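Local coordinates for protein gamma-glutamyl-gamma-aminobutyraldehyde dehydrogenase (Burkholderia cenocepacia, PDB 4LIH) that probably oxidises aldehydes to carboxylic acids with NAD(P)+ as a member of the aldehyde dehydrogenase family, gamma-glutamyl-gamma-aminobutyraldehyde being its likely substrate, at residues A[348-361]-A[379-391]. Residues are numbered along the deposited sequence; the frame is centred on the assembly and turned at random. Where two conformers were deposited one is given.
Sequences MGAIVDGIQLERVL and RVNAETGGFYVEP
With chi1 of F387 at -51°, CG is anti to the carbonyl carbon, beside the backbone N, and the ring is laid flat against the start of the helix, while L357, whose CG is anti to the backbone N (chi1 -178°), sends its two methyl groups to different partners. The F387 ring lies over the backbone of D353 and G354: G354 CA is 4.0 Å from the ring centroid, a CH-pi contact over the face, and D353 CA makes a similar one. Glycine suits this first helical turn because a bare backbone lets the aromatic face come so near. D353 is the N-cap, its OD1 accepting from Q356 N at 3.0 Å, and its OD2 forms a salt bridge with K203.

L357 CD2 sits at the edge of the F387 ring, in its plane, and also over one face of the R379 guanidinium, 3.4 Å from NE; the long arginine thus lends a flat surface to an apolar methyl. L357 CD1 turns instead to V389 CB. A beta-branched residue suits position 389 because its two methyls reach different partners, V389 CG1 lying 3.8 Å from I351 CG1 on the loop and V389 CG2 3.7 Å from L361 CD2 on the helix. Farther along, the M348 CE methyl rests against the P391 ring, 3.5 Å from P391 CD.

Backbone polar groups tie the loop down as well: I351 N donates to F387 O at 2.6 Å, and a water bridges G349 O and V389 N. L357, V360 and L361 pack helix 354-370 against V389, at the start of strand 388-395, which pairs antiparallel with 379-380 and belongs to the mixed beta-sheet that also contains strands 411-417 and 314-318, in the alpha/beta fold of the aldehyde dehydrogenase family.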
ATOM      1  N   MET A 348      26.943  22.867 -23.517  1.00 20.22           N
ATOM      2  CA  MET A 348      25.998  22.853 -24.653  1.00 20.64           C
ATOM      3  C   MET A 348      26.654  22.189 -25.851  1.00 18.35           C
ATOM      4  O   MET A 348      27.692  22.665 -26.355  1.00 18.48           O
ATOM      5  CB  MET A 348      25.607  24.273 -25.067  1.00 23.11           C
ATOM      6  CG  MET A 348      24.756  24.353 -26.327  1.00 26.44           C
ATOM      7  SD  MET A 348      23.021  24.626 -26.011  1.00 32.23           S
ATOM      8  CE  MET A 348      23.034  26.387 -25.728  1.00 30.11           C
ATOM      9  N   GLY A 349      26.024  21.138 -26.349  1.00 16.06           N
ATOM     10  CA  GLY A 349      26.546  20.395 -27.497  1.00 15.10           C
ATOM     11  C   GLY A 349      25.845  20.768 -28.792  1.00 14.03           C
ATOM     12  O   GLY A 349      25.515  21.900 -29.007  1.00 14.13           O
ATOM     13  N   ALA A 350      25.642  19.794 -29.646  1.00 13.16           N
ATOM     14  CA  ALA A 350      25.157  19.998 -31.010  1.00 12.69           C
ATOM     15  C   ALA A 350      23.685  19.714 -31.062  1.00 12.35           C
ATOM     16  O   ALA A 350      23.208  18.821 -30.351  1.00 11.85           O
ATOM     17  CB  ALA A 350      25.891  19.071 -31.968  1.00 12.64           C
ATOM     18  N   ILE A 351      22.982  20.449 -31.919  1.00 12.19           N
ATOM     19  CA  ILE A 351      21.595  20.119 -32.303  1.00 12.29           C
ATOM     20  C   ILE A 351      21.594  18.893 -33.203  1.00 12.44           C
ATOM     21  O   ILE A 351      22.526  18.676 -33.987  1.00 13.24           O
ATOM     22  CB  ILE A 351      20.930  21.319 -32.995  1.00 12.22           C
ATOM     23  CG1 ILE A 351      21.002  22.539 -32.067  1.00 12.40           C
ATOM     24  CG2 ILE A 351      19.498  20.984 -33.406  1.00 12.08           C
ATOM     25  CD1 ILE A 351      20.251  22.351 -30.734  1.00 12.34           C
ATOM     26  N   VAL A 352      20.563  18.058 -33.110  1.00 12.71           N
ATOM     27  CA  VAL A 352      20.687  16.689 -33.626  1.00 12.56           C
ATOM     28  C   VAL A 352      20.943  16.590 -35.141  1.00 13.04           C
ATOM     29  O   VAL A 352      21.716  15.735 -35.575  1.00 13.94           O
ATOM     30  CB  VAL A 352      19.497  15.820 -33.227  1.00 12.25           C
ATOM     31  CG1 VAL A 352      18.280  16.164 -34.055  1.00 11.90           C
ATOM     32  CG2 VAL A 352      19.855  14.341 -33.377  1.00 12.38           C
ATOM     33  N   ASP A 353      20.325  17.474 -35.924  1.00 13.35           N
ATOM     34  CA  ASP A 353      20.560  17.568 -37.370  1.00 13.56           C
ATOM     35  C   ASP A 353      20.156  18.923 -37.949  1.00 13.49           C
ATOM     36  O   ASP A 353      19.660  19.796 -37.247  1.00 13.70           O
ATOM     37  CB  ASP A 353      19.910  16.390 -38.143  1.00 13.42           C
ATOM     38  CG  ASP A 353      18.384  16.313 -37.999  1.00 13.60           C
ATOM     39  OD1 ASP A 353      17.692  17.306 -37.713  1.00 13.47           O
ATOM     40  OD2 ASP A 353      17.838  15.224 -38.236  1.00 13.71           O
ATOM     41  N   GLY A 354      20.377  19.106 -39.250  1.00 13.47           N
ATOM     42  CA  GLY A 354      20.096  20.406 -39.889  1.00 13.77           C
ATOM     43  C   GLY A 354      18.628  20.749 -39.849  1.00 13.71           C
ATOM     44  O   GLY A 354      18.261  21.912 -39.686  1.00 14.36           O
ATOM     45  N   ILE A 355      17.763  19.759 -39.993  1.00 13.89           N
ATOM     46  CA  ILE A 355      16.316  20.037 -39.987  1.00 14.11           C
ATOM     47  C   ILE A 355      15.867  20.573 -38.608  1.00 13.52           C
ATOM     48  O   ILE A 355      15.068  21.534 -38.525  1.00 12.84           O
ATOM     49  CB  ILE A 355      15.494  18.801 -40.427  1.00 15.19           C
ATOM     50  CG1 ILE A 355      15.664  18.601 -41.938  1.00 16.30           C
ATOM     51  CG2 ILE A 355      14.017  18.939 -40.072  1.00 15.32           C
ATOM     52  CD1 ILE A 355      15.136  17.258 -42.415  1.00 16.83           C
ATOM     53  N   GLN A 356      16.397  19.986 -37.534  0.50 13.18           N
ATOM     54  CA  GLN A 356      16.108  20.494 -36.191  0.50 13.02           C
ATOM     55  C   GLN A 356      16.691  21.880 -35.973  0.50 13.02           C
ATOM     56  O   GLN A 356      16.025  22.763 -35.415  0.50 12.83           O
ATOM     57  CB  GLN A 356      16.605  19.532 -35.111  0.50 12.89           C
ATOM     58  CG  GLN A 356      15.674  18.357 -34.918  0.50 12.76           C
ATOM     59  CD  GLN A 356      14.232  18.785 -34.760  0.50 12.69           C
ATOM     60  OE1 GLN A 356      13.314  18.189 -35.352  0.50 12.56           O
ATOM     61  NE2 GLN A 356      14.015  19.828 -33.950  0.50 12.45           N
ATOM     62  N   LEU A 357      17.931  22.067 -36.412  1.00 13.24           N
ATOM     63  CA  LEU A 357      18.573  23.373 -36.351  1.00 13.51           C
ATOM     64  C   LEU A 357      17.722  24.435 -37.064  1.00 13.94           C
ATOM     65  O   LEU A 357      17.476  25.517 -36.501  1.00 14.11           O
ATOM     66  CB  LEU A 357      20.000  23.298 -36.954  1.00 13.40           C
ATOM     67  CG  LEU A 357      20.777  24.613 -36.889  1.00 13.34           C
ATOM     68  CD1 LEU A 357      20.952  25.068 -35.455  1.00 13.40           C
ATOM     69  CD2 LEU A 357      22.150  24.463 -37.525  1.00 13.65           C
ATOM     70  N   GLU A 358      17.246  24.113 -38.262  0.50 14.34           N
ATOM     71  CA  GLU A 358      16.452  25.052 -39.069  0.50 14.88           C
ATOM     72  C   GLU A 358      15.121  25.427 -38.409  0.50 14.96           C
ATOM     73  O   GLU A 358      14.700  26.594 -38.427  0.50 14.33           O
ATOM     74  CB  GLU A 358      16.248  24.465 -40.470  0.50 15.29           C
ATOM     75  CG  GLU A 358      17.563  24.418 -41.223  0.50 15.74           C
ATOM     76  CD  GLU A 358      17.535  23.670 -42.542  0.50 16.15           C
ATOM     77  OE1 GLU A 358      16.844  22.637 -42.726  0.50 16.30           O
ATOM     78  OE2 GLU A 358      18.271  24.134 -43.403  0.50 17.48           O
ATOM     79  N   ARG A 359      14.486  24.429 -37.798  1.00 15.16           N
ATOM     80  CA  ARG A 359      13.234  24.602 -37.051  1.00 16.03           C
ATOM     81  C   ARG A 359      13.434  25.533 -35.867  1.00 14.68           C
ATOM     82  O   ARG A 359      12.672  26.478 -35.656  1.00 14.01           O
ATOM     83  CB  ARG A 359      12.712  23.227 -36.563  1.00 18.13           C
ATOM     84  CG  ARG A 359      11.672  23.285 -35.472  1.00 20.89           C
ATOM     85  CD  ARG A 359      10.878  21.986 -35.386  1.00 24.21           C
ATOM     86  NE  ARG A 359       9.751  22.102 -34.445  1.00 27.64           N
ATOM     87  CZ  ARG A 359       8.477  22.375 -34.782  1.00 29.93           C
ATOM     88  NH1 ARG A 359       8.113  22.597 -36.043  1.00 33.19           N
ATOM     89  NH2 ARG A 359       7.546  22.451 -33.841  1.00 31.15           N
ATOM     90  N   VAL A 360      14.485  25.285 -35.093  1.00 14.00           N
ATOM     91  CA  VAL A 360      14.853  26.190 -34.006  1.00 13.26           C
ATOM     92  C   VAL A 360      15.164  27.630 -34.507  1.00 13.33           C
ATOM     93  O   VAL A 360      14.715  28.618 -33.922  1.00 13.30           O
ATOM     94  CB  VAL A 360      16.044  25.630 -33.191  1.00 12.94           C
ATOM     95  CG1 VAL A 360      16.598  26.677 -32.236  1.00 13.02           C
ATOM     96  CG2 VAL A 360      15.635  24.365 -32.446  1.00 12.59           C
ATOM     97  N   LEU A 361      15.944  27.756 -35.569  1.00 13.33           N
ATOM     98  CA  LEU A 361      16.236  29.082 -36.094  1.00 13.53           C
ATOM     99  C   LEU A 361      14.938  29.768 -36.570  1.00 13.15           C
ATOM    100  O   LEU A 361      14.817  30.976 -36.484  1.00 13.13           O
ATOM    101  CB  LEU A 361      17.307  29.014 -37.178  1.00 13.76           C
ATOM    102  CG  LEU A 361      18.666  28.461 -36.693  1.00 13.90           C
ATOM    103  CD1 LEU A 361      19.586  28.062 -37.855  1.00 14.12           C
ATOM    104  CD2 LEU A 361      19.358  29.402 -35.708  1.00 14.16           C
ATOM    105  N   ARG A 379      22.975  31.032 -35.044  1.00 17.66           N
ATOM    106  CA  ARG A 379      23.731  29.856 -35.395  1.00 18.35           C
ATOM    107  C   ARG A 379      25.228  30.124 -35.199  1.00 18.23           C
ATOM    108  O   ARG A 379      25.697  31.235 -35.454  1.00 17.13           O
ATOM    109  CB  ARG A 379      23.473  29.445 -36.842  1.00 19.23           C
ATOM    110  CG  ARG A 379      24.257  28.204 -37.249  1.00 20.08           C
ATOM    111  CD  ARG A 379      23.911  27.750 -38.648  1.00 21.00           C
ATOM    112  NE  ARG A 379      24.531  26.459 -38.975  1.00 22.11           N
ATOM    113  CZ  ARG A 379      24.243  25.726 -40.050  1.00 23.10           C
ATOM    114  NH1 ARG A 379      23.342  26.160 -40.932  1.00 24.43           N
ATOM    115  NH2 ARG A 379      24.865  24.564 -40.265  1.00 24.04           N
ATOM    116  N   VAL A 380      25.967  29.106 -34.762  1.00 18.53           N
ATOM    117  CA  VAL A 380      27.424  29.208 -34.612  1.00 18.87           C
ATOM    118  C   VAL A 380      28.154  27.980 -35.176  1.00 19.32           C
ATOM    119  O   VAL A 380      27.546  26.943 -35.455  1.00 17.93           O
ATOM    120  CB  VAL A 380      27.843  29.464 -33.149  1.00 19.58           C
ATOM    121  CG1 VAL A 380      27.568  30.909 -32.731  1.00 19.93           C
ATOM    122  CG2 VAL A 380      27.131  28.527 -32.212  1.00 19.79           C
ATOM    123  N   ASN A 381      29.456  28.136 -35.413  1.00 19.88           N
ATOM    124  CA  ASN A 381      30.303  27.027 -35.828  1.00 20.25           C
ATOM    125  C   ASN A 381      29.818  26.221 -37.022  1.00 20.19           C
ATOM    126  O   ASN A 381      30.027  25.001 -37.089  1.00 20.56           O
ATOM    127  CB  ASN A 381      30.521  26.094 -34.633  1.00 20.70           C
ATOM    128  CG  ASN A 381      31.009  26.841 -33.407  1.00 21.00           C
ATOM    129  OD1 ASN A 381      32.038  27.494 -33.459  1.00 23.05           O
ATOM    130  ND2 ASN A 381      30.275  26.745 -32.305  1.00 20.94           N
ATOM    131  N   ALA A 382      29.196  26.904 -37.972  1.00 21.19           N
ATOM    132  CA  ALA A 382      28.689  26.257 -39.180  1.00 21.68           C
ATOM    133  C   ALA A 382      29.814  25.528 -39.916  1.00 22.37           C
ATOM    134  O   ALA A 382      29.591  24.471 -40.518  1.00 21.06           O
ATOM    135  CB  ALA A 382      28.040  27.271 -40.097  1.00 21.87           C
ATOM    136  N   GLU A 383      31.020  26.113 -39.850  1.00 23.37           N
ATOM    137  CA  GLU A 383      32.204  25.581 -40.539  1.00 24.50           C
ATOM    138  C   GLU A 383      32.658  24.187 -40.081  1.00 23.85           C
ATOM    139  O   GLU A 383      33.363  23.496 -40.823  1.00 23.40           O
ATOM    140  CB  GLU A 383      33.379  26.571 -40.432  1.00 26.21           C
ATOM    141  CG  GLU A 383      34.064  26.675 -39.063  1.00 28.31           C
ATOM    142  CD  GLU A 383      33.252  27.402 -37.995  1.00 28.94           C
ATOM    143  OE1 GLU A 383      32.288  28.128 -38.342  1.00 28.80           O
ATOM    144  OE2 GLU A 383      33.584  27.233 -36.796  1.00 30.28           O
ATOM    145  N   THR A 384      32.236  23.764 -38.886  1.00 21.85           N
ATOM    146  CA  THR A 384      32.603  22.445 -38.371  1.00 20.29           C
ATOM    147  C   THR A 384      31.896  21.313 -39.100  1.00 19.20           C
ATOM    148  O   THR A 384      32.283  20.159 -38.974  1.00 18.60           O
ATOM    149  CB  THR A 384      32.248  22.298 -36.879  1.00 20.38           C
ATOM    150  OG1 THR A 384      30.835  22.450 -36.716  1.00 19.15           O
ATOM    151  CG2 THR A 384      33.019  23.307 -36.043  1.00 20.30           C
ATOM    152  N   GLY A 385      30.835  21.641 -39.829  1.00 18.03           N
ATOM    153  CA  GLY A 385      29.952  20.644 -40.414  1.00 17.08           C
ATOM    154  C   GLY A 385      28.862  20.142 -39.449  1.00 16.50           C
ATOM    155  O   GLY A 385      27.986  19.369 -39.846  1.00 16.62           O
ATOM    156  N   GLY A 386      28.905  20.587 -38.197  1.00 15.61           N
ATOM    157  CA  GLY A 386      27.873  20.232 -37.211  1.00 14.78           C
ATOM    158  C   GLY A 386      26.864  21.344 -36.972  1.00 14.24           C
ATOM    159  O   GLY A 386      26.932  22.414 -37.594  1.00 13.88           O
ATOM    160  N   PHE A 387      25.938  21.100 -36.045  1.00 13.32           N
ATOM    161  CA  PHE A 387      24.739  21.921 -35.901  1.00 13.05           C
ATOM    162  C   PHE A 387      24.682  22.534 -34.514  1.00 12.78           C
ATOM    163  O   PHE A 387      24.520  21.833 -33.559  1.00 11.97           O
ATOM    164  CB  PHE A 387      23.536  21.044 -36.177  1.00 13.01           C
ATOM    165  CG  PHE A 387      23.664  20.292 -37.472  1.00 13.13           C
ATOM    166  CD1 PHE A 387      23.564  20.977 -38.659  1.00 13.49           C
ATOM    167  CD2 PHE A 387      23.973  18.952 -37.495  1.00 13.20           C
ATOM    168  CE1 PHE A 387      23.715  20.325 -39.871  1.00 13.80           C
ATOM    169  CE2 PHE A 387      24.117  18.289 -38.680  1.00 13.32           C
ATOM    170  CZ  PHE A 387      24.009  18.961 -39.870  1.00 13.64           C
ATOM    171  N   TYR A 388      24.850  23.856 -34.444  1.00 13.00           N
ATOM    172  CA  TYR A 388      25.075  24.573 -33.177  1.00 13.01           C
ATOM    173  C   TYR A 388      24.346  25.924 -33.186  1.00 13.26           C
ATOM    174  O   TYR A 388      24.328  26.607 -34.204  1.00 13.28           O
ATOM    175  CB  TYR A 388      26.557  24.815 -32.957  1.00 13.22           C
ATOM    176  CG  TYR A 388      27.414  23.570 -32.884  1.00 13.11           C
ATOM    177  CD1 TYR A 388      27.588  22.870 -31.690  1.00 13.14           C
ATOM    178  CD2 TYR A 388      28.036  23.096 -33.999  1.00 13.20           C
ATOM    179  CE1 TYR A 388      28.368  21.734 -31.630  1.00 13.05           C
ATOM    180  CE2 TYR A 388      28.844  21.965 -33.951  1.00 13.05           C
ATOM    181  CZ  TYR A 388      28.982  21.269 -32.786  1.00 12.98           C
ATOM    182  OH  TYR A 388      29.803  20.145 -32.760  1.00 12.59           O
ATOM    183  N   VAL A 389      23.742  26.274 -32.056  1.00 13.53           N
ATOM    184  CA  VAL A 389      22.955  27.511 -31.917  1.00 13.68           C
ATOM    185  C   VAL A 389      23.175  27.990 -30.498  1.00 13.41           C
ATOM    186  O   VAL A 389      23.243  27.191 -29.549  1.00 13.51           O
ATOM    187  CB  VAL A 389      21.462  27.304 -32.323  1.00 13.80           C
ATOM    188  CG1 VAL A 389      20.782  26.259 -31.469  1.00 13.77           C
ATOM    189  CG2 VAL A 389      20.679  28.607 -32.306  1.00 14.14           C
ATOM    190  N   GLU A 390      23.342  29.293 -30.353  1.00 13.71           N
ATOM    191  CA  GLU A 390      23.558  29.896 -29.047  1.00 13.53           C
ATOM    192  C   GLU A 390      22.358  29.713 -28.101  1.00 12.84           C
ATOM    193  O   GLU A 390      21.215  29.657 -28.555  1.00 12.19           O
ATOM    194  CB  GLU A 390      23.838  31.387 -29.173  1.00 14.34           C
ATOM    195  CG  GLU A 390      25.109  31.764 -29.899  1.00 14.91           C
ATOM    196  CD  GLU A 390      25.158  33.234 -30.284  1.00 15.46           C
ATOM    197  OE1 GLU A 390      24.099  33.840 -30.568  1.00 15.40           O
ATOM    198  OE2 GLU A 390      26.273  33.792 -30.247  1.00 15.97           O
ATOM    199  N   PRO A 391      22.615  29.685 -26.776  1.00 12.30           N
ATOM    200  CA  PRO A 391      21.468  29.765 -25.846  1.00 12.06           C
ATOM    201  C   PRO A 391      20.790  31.126 -25.962  1.00 11.89           C
ATOM    202  O   PRO A 391      21.460  32.165 -25.890  1.00 11.91           O
ATOM    203  CB  PRO A 391      22.113  29.573 -24.480  1.00 12.15           C
ATOM    204  CG  PRO A 391      23.495  30.117 -24.659  1.00 12.46           C
ATOM    205  CD  PRO A 391      23.899  29.781 -26.066  1.00 12.51           C
TER
HETATM  206  O   HOH W   1      23.924  24.125 -29.879  1.00 12.35           O